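Protein TP_0956 (PDB 3U64) serves as the T component, a tetratricopeptide-repeat lipoprotein, of a TRAP transporter in Treponema pallidum and probably works through protein-protein contacts. Local coordinates at the interface of chains A and B. Coordinates in Å, arbitrary orientation; residue numbers count along the deposited sequence, not the author numbering. Chains: chain A/B, Protein TP_0956.

The interface of chains A and B. Residues chain A 53, 56, 76, 109, 112; chain B 34, 38-40, 43.
A:Arg112 and A:Lys53, standing on helices 96-124 and 41-61 of the helical-repeat fold, close on the carboxylate of B:Glu38, which sits in the turn joining helices 33-36 and 41-61 of the neighbouring copy. It is a worked example of a buttressed salt bridge. The guanidinium of A:Arg112 meets B:Glu38 end-on, NH2 to OE2 at 2.6 Å and NH1 to OE1 at 3.1 Å, both oxygens using their syn lone pairs but tilted from the guanidinium plane. The two planes lie 19° apart, although the side chains cross at about a right angle. The ammonium NZ of A:Lys53 reaches OE1 of B:Glu38 on its anti side, tilted out of the carboxylate plane, at 2.5 Å, and also donates to the backbone O of B:Val34 at 2.7 Å. Within chain A, OE1 of A:Glu56 takes a further bond from that NZ, steadying the lysine tip. Backbone N atoms of B:Asp39 and B:Asp40 both donate to OE2 of B:Glu38; with chi2 bent to 54°, the acid curls back toward its own turn. Together with A:Lys53 and A:Arg112, these N-H groups would probably favour an ionised B:Glu38 despite the nearby acids. OD1 of B:Asp39 adds charge attraction at the guanidinium edge, 3.1 Å from NH2 of A:Arg112, but no hydrogen bond. Beside the polar grip, CD1 of B:Leu43 touches the ring edge of A:Tyr76, 3.8 Å from CE2, and also meets CD2 of A:Leu109. That same CD2 lies over one guanidinium face, while CD of A:Arg112 covers a face of the tyrosine ring. Charge pairing thus joins a small apolar contact to link two copies in the deposited assembly of three, though the structure alone does not show whether this association operates in the cell.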
ATOM      1  N   LYS A  53      -4.674  10.625   1.633  1.00 33.18           N
ATOM      2  CA  LYS A  53      -5.345  10.730   2.917  1.00 25.86           C
ATOM      3  C   LYS A  53      -4.780  11.864   3.769  1.00 31.82           C
ATOM      4  O   LYS A  53      -5.536  12.607   4.394  1.00 26.14           O
ATOM      5  CB  LYS A  53      -5.320   9.389   3.637  1.00 33.32           C
ATOM      6  CG  LYS A  53      -6.247   8.351   2.996  1.00 32.50           C
ATOM      7  CD  LYS A  53      -7.658   8.579   3.486  1.00 47.89           C
ATOM      8  CE  LYS A  53      -8.645   8.659   2.348  1.00 47.87           C
ATOM      9  NZ  LYS A  53      -9.883   9.389   2.796  1.00 36.98           N
ATOM     10  N   GLU A  56      -5.839  15.146   2.297  1.00 30.08           N
ATOM     11  CA  GLU A  56      -7.247  15.281   2.537  1.00 33.46           C
ATOM     12  C   GLU A  56      -7.462  15.785   3.955  1.00 34.67           C
ATOM     13  O   GLU A  56      -8.263  16.692   4.170  1.00 38.08           O
ATOM     14  CB  GLU A  56      -7.952  13.949   2.304  1.00 34.75           C
ATOM     15  CG  GLU A  56      -9.421  14.052   2.009  1.00 36.34           C
ATOM     16  CD  GLU A  56      -9.997  12.702   1.587  1.00 46.31           C
ATOM     17  OE1 GLU A  56      -9.222  11.727   1.581  1.00 39.27           O
ATOM     18  OE2 GLU A  56     -11.201  12.610   1.259  1.00 48.61           O
ATOM     19  N   TYR A  76      -6.569  13.464  -6.265  1.00 30.30           N
ATOM     20  CA  TYR A  76      -7.639  12.487  -6.460  1.00 28.21           C
ATOM     21  C   TYR A  76      -7.907  12.247  -7.938  1.00 34.73           C
ATOM     22  O   TYR A  76      -8.064  11.099  -8.361  1.00 31.27           O
ATOM     23  CB  TYR A  76      -8.920  12.895  -5.729  1.00 31.02           C
ATOM     24  CG  TYR A  76      -8.965  12.302  -4.339  1.00 34.41           C
ATOM     25  CD1 TYR A  76      -8.624  13.064  -3.224  1.00 37.47           C
ATOM     26  CD2 TYR A  76      -9.276  10.959  -4.150  1.00 30.93           C
ATOM     27  CE1 TYR A  76      -8.630  12.516  -1.954  1.00 37.56           C
ATOM     28  CE2 TYR A  76      -9.278  10.390  -2.881  1.00 39.13           C
ATOM     29  CZ  TYR A  76      -8.954  11.181  -1.784  1.00 49.69           C
ATOM     30  OH  TYR A  76      -8.942  10.641  -0.519  1.00 48.38           O
ATOM     31  N   LEU A 109     -14.295   9.016  -7.538  1.00 29.83           N
ATOM     32  CA  LEU A 109     -13.042   9.696  -7.216  1.00 33.23           C
ATOM     33  C   LEU A 109     -12.843  10.983  -8.042  1.00 34.38           C
ATOM     34  O   LEU A 109     -12.390  11.999  -7.510  1.00 31.59           O
ATOM     35  CB  LEU A 109     -11.850   8.741  -7.374  1.00 25.98           C
ATOM     36  CG  LEU A 109     -11.727   7.623  -6.323  1.00 35.16           C
ATOM     37  CD1 LEU A 109     -10.423   6.881  -6.472  1.00 36.83           C
ATOM     38  CD2 LEU A 109     -11.840   8.119  -4.884  1.00 27.84           C
ATOM     39  N   ARG A 112     -15.095  13.479  -6.350  1.00 25.61           N
ATOM     40  CA  ARG A 112     -14.589  13.924  -5.050  1.00 28.86           C
ATOM     41  C   ARG A 112     -13.457  14.912  -5.299  1.00 36.57           C
ATOM     42  O   ARG A 112     -13.374  15.949  -4.643  1.00 31.50           O
ATOM     43  CB  ARG A 112     -14.101  12.740  -4.199  1.00 30.99           C
ATOM     44  CG  ARG A 112     -13.518  13.124  -2.824  1.00 39.49           C
ATOM     45  CD  ARG A 112     -12.750  11.968  -2.175  1.00 35.22           C
ATOM     46  NE  ARG A 112     -13.608  10.801  -1.972  1.00 39.72           N
ATOM     47  CZ  ARG A 112     -13.235   9.677  -1.365  1.00 40.11           C
ATOM     48  NH1 ARG A 112     -12.011   9.544  -0.881  1.00 34.44           N
ATOM     49  NH2 ARG A 112     -14.091   8.679  -1.242  1.00 44.34           N
TER
ATOM     50  N   VAL B  34     -10.913  11.288   8.097  1.00 35.93           N
ATOM     51  CA  VAL B  34     -10.663  10.922   6.708  1.00 33.60           C
ATOM     52  C   VAL B  34     -10.688   9.426   6.467  1.00 36.59           C
ATOM     53  O   VAL B  34     -10.865   8.990   5.332  1.00 30.03           O
ATOM     54  CB  VAL B  34      -9.375  11.563   6.136  1.00 38.80           C
ATOM     55  CG1 VAL B  34      -9.481  13.075   6.222  1.00 42.89           C
ATOM     56  CG2 VAL B  34      -8.138  11.068   6.855  1.00 37.05           C
ATOM     57  N   GLU B  38     -14.803   7.517   5.120  1.00 31.77           N
ATOM     58  CA  GLU B  38     -14.440   7.047   3.792  1.00 38.35           C
ATOM     59  C   GLU B  38     -15.530   6.091   3.274  1.00 47.31           C
ATOM     60  O   GLU B  38     -16.181   5.396   4.067  1.00 46.83           O
ATOM     61  CB  GLU B  38     -13.055   6.384   3.869  1.00 32.06           C
ATOM     62  CG  GLU B  38     -12.413   5.975   2.560  1.00 43.05           C
ATOM     63  CD  GLU B  38     -12.329   7.099   1.564  1.00 34.11           C
ATOM     64  OE1 GLU B  38     -11.286   7.768   1.499  1.00 45.17           O
ATOM     65  OE2 GLU B  38     -13.306   7.314   0.833  1.00 46.04           O
ATOM     66  N   ASP B  39     -15.777   6.106   1.961  1.00 40.47           N
ATOM     67  CA  ASP B  39     -16.626   5.076   1.342  1.00 45.16           C
ATOM     68  C   ASP B  39     -15.847   4.134   0.403  1.00 42.94           C
ATOM     69  O   ASP B  39     -16.389   3.148  -0.102  1.00 49.59           O
ATOM     70  CB  ASP B  39     -17.879   5.663   0.656  1.00 56.18           C
ATOM     71  CG  ASP B  39     -17.553   6.719  -0.403  1.00 66.60           C
ATOM     72  OD1 ASP B  39     -16.424   6.740  -0.919  1.00 55.32           O
ATOM     73  OD2 ASP B  39     -18.446   7.536  -0.725  1.00 84.79           O
ATOM     74  N   ASP B  40     -14.568   4.429   0.205  1.00 44.80           N
ATOM     75  CA  ASP B  40     -13.701   3.627  -0.658  1.00 43.59           C
ATOM     76  C   ASP B  40     -12.800   2.697   0.160  1.00 40.15           C
ATOM     77  O   ASP B  40     -11.778   3.122   0.699  1.00 36.54           O
ATOM     78  CB  ASP B  40     -12.831   4.542  -1.506  1.00 40.80           C
ATOM     79  CG  ASP B  40     -12.105   3.790  -2.608  1.00 45.01           C
ATOM     80  OD1 ASP B  40     -11.134   3.061  -2.318  1.00 53.10           O
ATOM     81  OD2 ASP B  40     -12.510   3.937  -3.774  1.00 40.22           O
ATOM     82  N   LEU B  43      -8.817   2.405  -0.748  1.00 34.36           N
ATOM     83  CA  LEU B  43      -7.967   3.504  -0.288  1.00 42.66           C
ATOM     84  C   LEU B  43      -7.595   3.329   1.183  1.00 39.70           C
ATOM     85  O   LEU B  43      -6.456   3.573   1.580  1.00 37.17           O
ATOM     86  CB  LEU B  43      -8.653   4.864  -0.483  1.00 36.89           C
ATOM     87  CG  LEU B  43      -8.618   5.417  -1.904  1.00 38.13           C
ATOM     88  CD1 LEU B  43      -9.498   6.649  -2.037  1.00 32.38           C
ATOM     89  CD2 LEU B  43      -7.192   5.724  -2.285  1.00 37.64           C
TER